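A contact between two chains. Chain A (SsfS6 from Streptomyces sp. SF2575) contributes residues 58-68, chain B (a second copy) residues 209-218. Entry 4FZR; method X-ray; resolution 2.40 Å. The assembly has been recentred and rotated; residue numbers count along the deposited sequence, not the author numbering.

Chain A (58-68) VTGAGLPFAPT
Chain B, residues 209-218: PYNGRNDQVP

Two weak hydrogen bonds, both made by the backbone of A:Phe65, join the stretches. A:Phe65 N donates to B:Asp215 OD1 over 3.3 Å, nearly straight at 172°, so length rather than direction makes it weak. B:Val217 N donates to A:Phe65 O, also 3.3 Å but bent to 147°. B:Val217 N also reaches B:Asp215 OD1 within its own chain (3.1 Å, 120°, weak), so this carboxylate oxygen accepts from both chains. Between the two anchors, B:Gln216 CA lies 3.6 Å from A:Phe65 O, with 150° at the hydrogen, a CA-H...O contact. In register, A:Phe65 CA is 5.3 Å from B:Gln216 CA, A:Thr59 CA 5.1 Å from B:Asn214 CA, and A:Gly62 CA 6.6 Å from B:Gly212 CA. A:Phe65 is in a strand (phi/psi -128/146), whereas the chain B stretch has no regular helix or strand, with B:Gln216 at -170/93 and B:Val217 at -41/99.

A water serves the other end, 2.8 Å from A:Thr59 OG1; it donates weakly to B:Asn214 OD1 at 2.8 Å and B:Arg213 O at 3.4 Å. A:Thr59 O and B:Arg213 O, 3.2 Å apart, are two acceptors and do not bond. A:Thr59 O instead accepts from A:Gly62 N at 2.9 Å, within the Schellman motif that ends the helix. There A:Gly62 takes phi/psi 83/22, which favours glycine, and A:Leu63 N returns to A:Val58 O at 3.2 Å.

Packing is tightest where the CA-to-CB bonds of A:Thr59 (chi1 70°, p) and B:Asp215 (chi1 -148°, between wells) each point toward the opposing stretch: A:Thr59 CG2 is 3.0 Å from B:Asp215 CB, very short for two carbons. Farther along, B:Tyr210 (chi1 t, chi2 72°) extends its ring so that CE1 lies 3.6 Å from A:Gly62 O, which meets the ring edge near its plane. The CA-to-CB bond of A:Phe65 points sideways (chi1 t, chi2 77°), and its CB lies 4.3 Å from B:Asp215 CB. Together the stretches bury 464 Å².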

# COMPACT_ATOMS: atom_id res chain seq x y z
N VAL A 58 8.72 -4.68 0.42
CA VAL A 58 7.51 -4.91 1.20
C VAL A 58 7.05 -3.62 1.88
O VAL A 58 5.88 -3.25 1.81
CB VAL A 58 7.72 -6.02 2.25
CG1 VAL A 58 6.52 -6.11 3.19
CG2 VAL A 58 8.00 -7.36 1.55
N THR A 59 7.98 -2.93 2.54
CA THR A 59 7.63 -1.70 3.25
C THR A 59 7.36 -0.58 2.26
O THR A 59 6.57 0.33 2.54
CB THR A 59 8.73 -1.29 4.23
OG1 THR A 59 9.89 -0.84 3.52
CG2 THR A 59 9.10 -2.46 5.10
N GLY A 60 8.00 -0.64 1.10
CA GLY A 60 7.79 0.34 0.05
C GLY A 60 6.40 0.23 -0.56
O GLY A 60 5.93 1.15 -1.23
N ALA A 61 5.76 -0.92 -0.35
CA ALA A 61 4.37 -1.12 -0.76
C ALA A 61 3.40 -0.74 0.36
O ALA A 61 2.19 -0.90 0.23
CB ALA A 61 4.16 -2.58 -1.17
N GLY A 62 3.95 -0.26 1.47
CA GLY A 62 3.15 0.20 2.59
C GLY A 62 2.71 -0.93 3.50
O GLY A 62 1.74 -0.78 4.24
N LEU A 63 3.43 -2.05 3.46
CA LEU A 63 3.04 -3.23 4.23
C LEU A 63 4.05 -3.58 5.33
O LEU A 63 5.24 -3.29 5.21
CB LEU A 63 2.84 -4.43 3.30
CG LEU A 63 1.67 -4.31 2.31
CD1 LEU A 63 1.74 -5.42 1.27
CD2 LEU A 63 0.33 -4.34 3.02
N PRO A 64 3.57 -4.20 6.42
CA PRO A 64 4.45 -4.66 7.51
C PRO A 64 5.36 -5.81 7.06
O PRO A 64 4.90 -6.69 6.34
CB PRO A 64 3.46 -5.16 8.57
CG PRO A 64 2.16 -4.52 8.23
CD PRO A 64 2.15 -4.41 6.75
N PHE A 65 6.61 -5.80 7.51
CA PHE A 65 7.61 -6.77 7.06
C PHE A 65 8.32 -7.49 8.20
O PHE A 65 8.59 -6.90 9.25
CB PHE A 65 8.66 -6.08 6.19
CG PHE A 65 9.82 -6.96 5.83
CD1 PHE A 65 9.69 -7.92 4.84
CD2 PHE A 65 11.03 -6.85 6.48
CE1 PHE A 65 10.75 -8.74 4.50
CE2 PHE A 65 12.10 -7.67 6.15
CZ PHE A 65 11.96 -8.62 5.15
N ALA A 66 8.65 -8.76 7.98
CA ALA A 66 9.46 -9.54 8.90
C ALA A 66 10.34 -10.51 8.11
O ALA A 66 9.85 -11.19 7.22
CB ALA A 66 8.58 -10.30 9.88
N PRO A 67 11.64 -10.57 8.43
CA PRO A 67 12.57 -11.39 7.64
C PRO A 67 12.56 -12.86 8.04
O PRO A 67 12.49 -13.17 9.23
CB PRO A 67 13.93 -10.76 7.97
CG PRO A 67 13.77 -10.27 9.38
CD PRO A 67 12.32 -9.87 9.54
N THR A 68 12.63 -13.76 7.06
CA THR A 68 12.61 -15.20 7.34
C THR A 68 13.96 -15.86 7.04
O THR A 68 14.16 -17.03 7.33
CB THR A 68 11.51 -15.91 6.53
OG1 THR A 68 11.69 -15.66 5.13
CG2 THR A 68 10.14 -15.41 6.98
N PRO B 209 -5.42 1.71 10.93
CA PRO B 209 -4.22 2.53 11.10
C PRO B 209 -3.21 2.41 9.96
O PRO B 209 -2.92 1.30 9.51
CB PRO B 209 -3.60 1.98 12.40
CG PRO B 209 -4.70 1.22 13.08
CD PRO B 209 -5.56 0.69 11.99
N TYR B 210 -2.71 3.54 9.49
CA TYR B 210 -1.51 3.55 8.67
C TYR B 210 -0.54 4.63 9.15
O TYR B 210 -0.79 5.82 8.99
CB TYR B 210 -1.82 3.76 7.19
CG TYR B 210 -0.56 3.75 6.35
CD1 TYR B 210 0.13 2.57 6.12
CD2 TYR B 210 -0.05 4.93 5.82
CE1 TYR B 210 1.29 2.56 5.37
CE2 TYR B 210 1.11 4.92 5.07
CZ TYR B 210 1.77 3.73 4.84
OH TYR B 210 2.93 3.73 4.10
N ASN B 211 0.57 4.19 9.74
CA ASN B 211 1.57 5.11 10.26
C ASN B 211 2.94 4.80 9.67
O ASN B 211 3.94 5.42 10.05
CB ASN B 211 1.65 5.01 11.78
CG ASN B 211 0.30 4.81 12.44
OD1 ASN B 211 -0.07 3.69 12.79
ND2 ASN B 211 -0.44 5.90 12.64
N GLY B 212 2.99 3.85 8.74
CA GLY B 212 4.24 3.23 8.34
C GLY B 212 5.07 4.03 7.35
O GLY B 212 4.55 4.88 6.64
N ARG B 213 6.38 3.75 7.34
CA ARG B 213 7.24 4.10 6.21
C ARG B 213 8.07 2.85 5.88
O ARG B 213 7.64 2.02 5.08
CB ARG B 213 8.17 5.28 6.52
CG ARG B 213 9.20 5.53 5.41
CD ARG B 213 9.93 6.85 5.58
NE ARG B 213 10.94 6.79 6.64
CZ ARG B 213 12.26 6.79 6.43
NH1 ARG B 213 12.77 6.85 5.21
NH2 ARG B 213 13.09 6.74 7.47
N ASN B 214 9.23 2.73 6.52
CA ASN B 214 10.02 1.50 6.44
C ASN B 214 9.62 0.58 7.59
O ASN B 214 8.67 0.89 8.32
CB ASN B 214 11.52 1.81 6.44
CG ASN B 214 12.07 2.01 5.04
OD1 ASN B 214 11.80 3.02 4.39
ND2 ASN B 214 12.86 1.05 4.57
N ASP B 215 10.30 -0.54 7.76
CA ASP B 215 9.80 -1.56 8.68
C ASP B 215 10.76 -2.70 8.98
O ASP B 215 11.55 -3.12 8.15
CB ASP B 215 8.56 -2.19 8.05
CG ASP B 215 7.54 -2.65 9.07
OD1 ASP B 215 7.79 -3.67 9.74
OD2 ASP B 215 6.48 -2.00 9.17
N GLN B 216 10.65 -3.20 10.20
CA GLN B 216 10.97 -4.57 10.54
C GLN B 216 10.46 -4.75 11.95
O GLN B 216 11.14 -4.42 12.91
CB GLN B 216 12.46 -4.88 10.48
CG GLN B 216 12.75 -6.23 11.10
CD GLN B 216 14.10 -6.79 10.72
OE1 GLN B 216 14.66 -6.46 9.68
NE2 GLN B 216 14.63 -7.65 11.58
N VAL B 217 9.22 -5.22 12.06
CA VAL B 217 8.58 -5.40 13.36
C VAL B 217 9.61 -5.97 14.33
O VAL B 217 9.87 -7.17 14.33
CB VAL B 217 7.38 -6.37 13.29
CG1 VAL B 217 6.62 -6.36 14.61
CG2 VAL B 217 6.44 -6.00 12.14
N PRO B 218 10.21 -5.09 15.15
CA PRO B 218 11.39 -5.47 15.93
C PRO B 218 11.18 -6.72 16.77
O PRO B 218 10.04 -7.11 17.03
CB PRO B 218 11.66 -4.24 16.81
CG PRO B 218 10.42 -3.43 16.77
CD PRO B 218 9.77 -3.72 15.45
O HOH W 1 10.01 1.80 2.69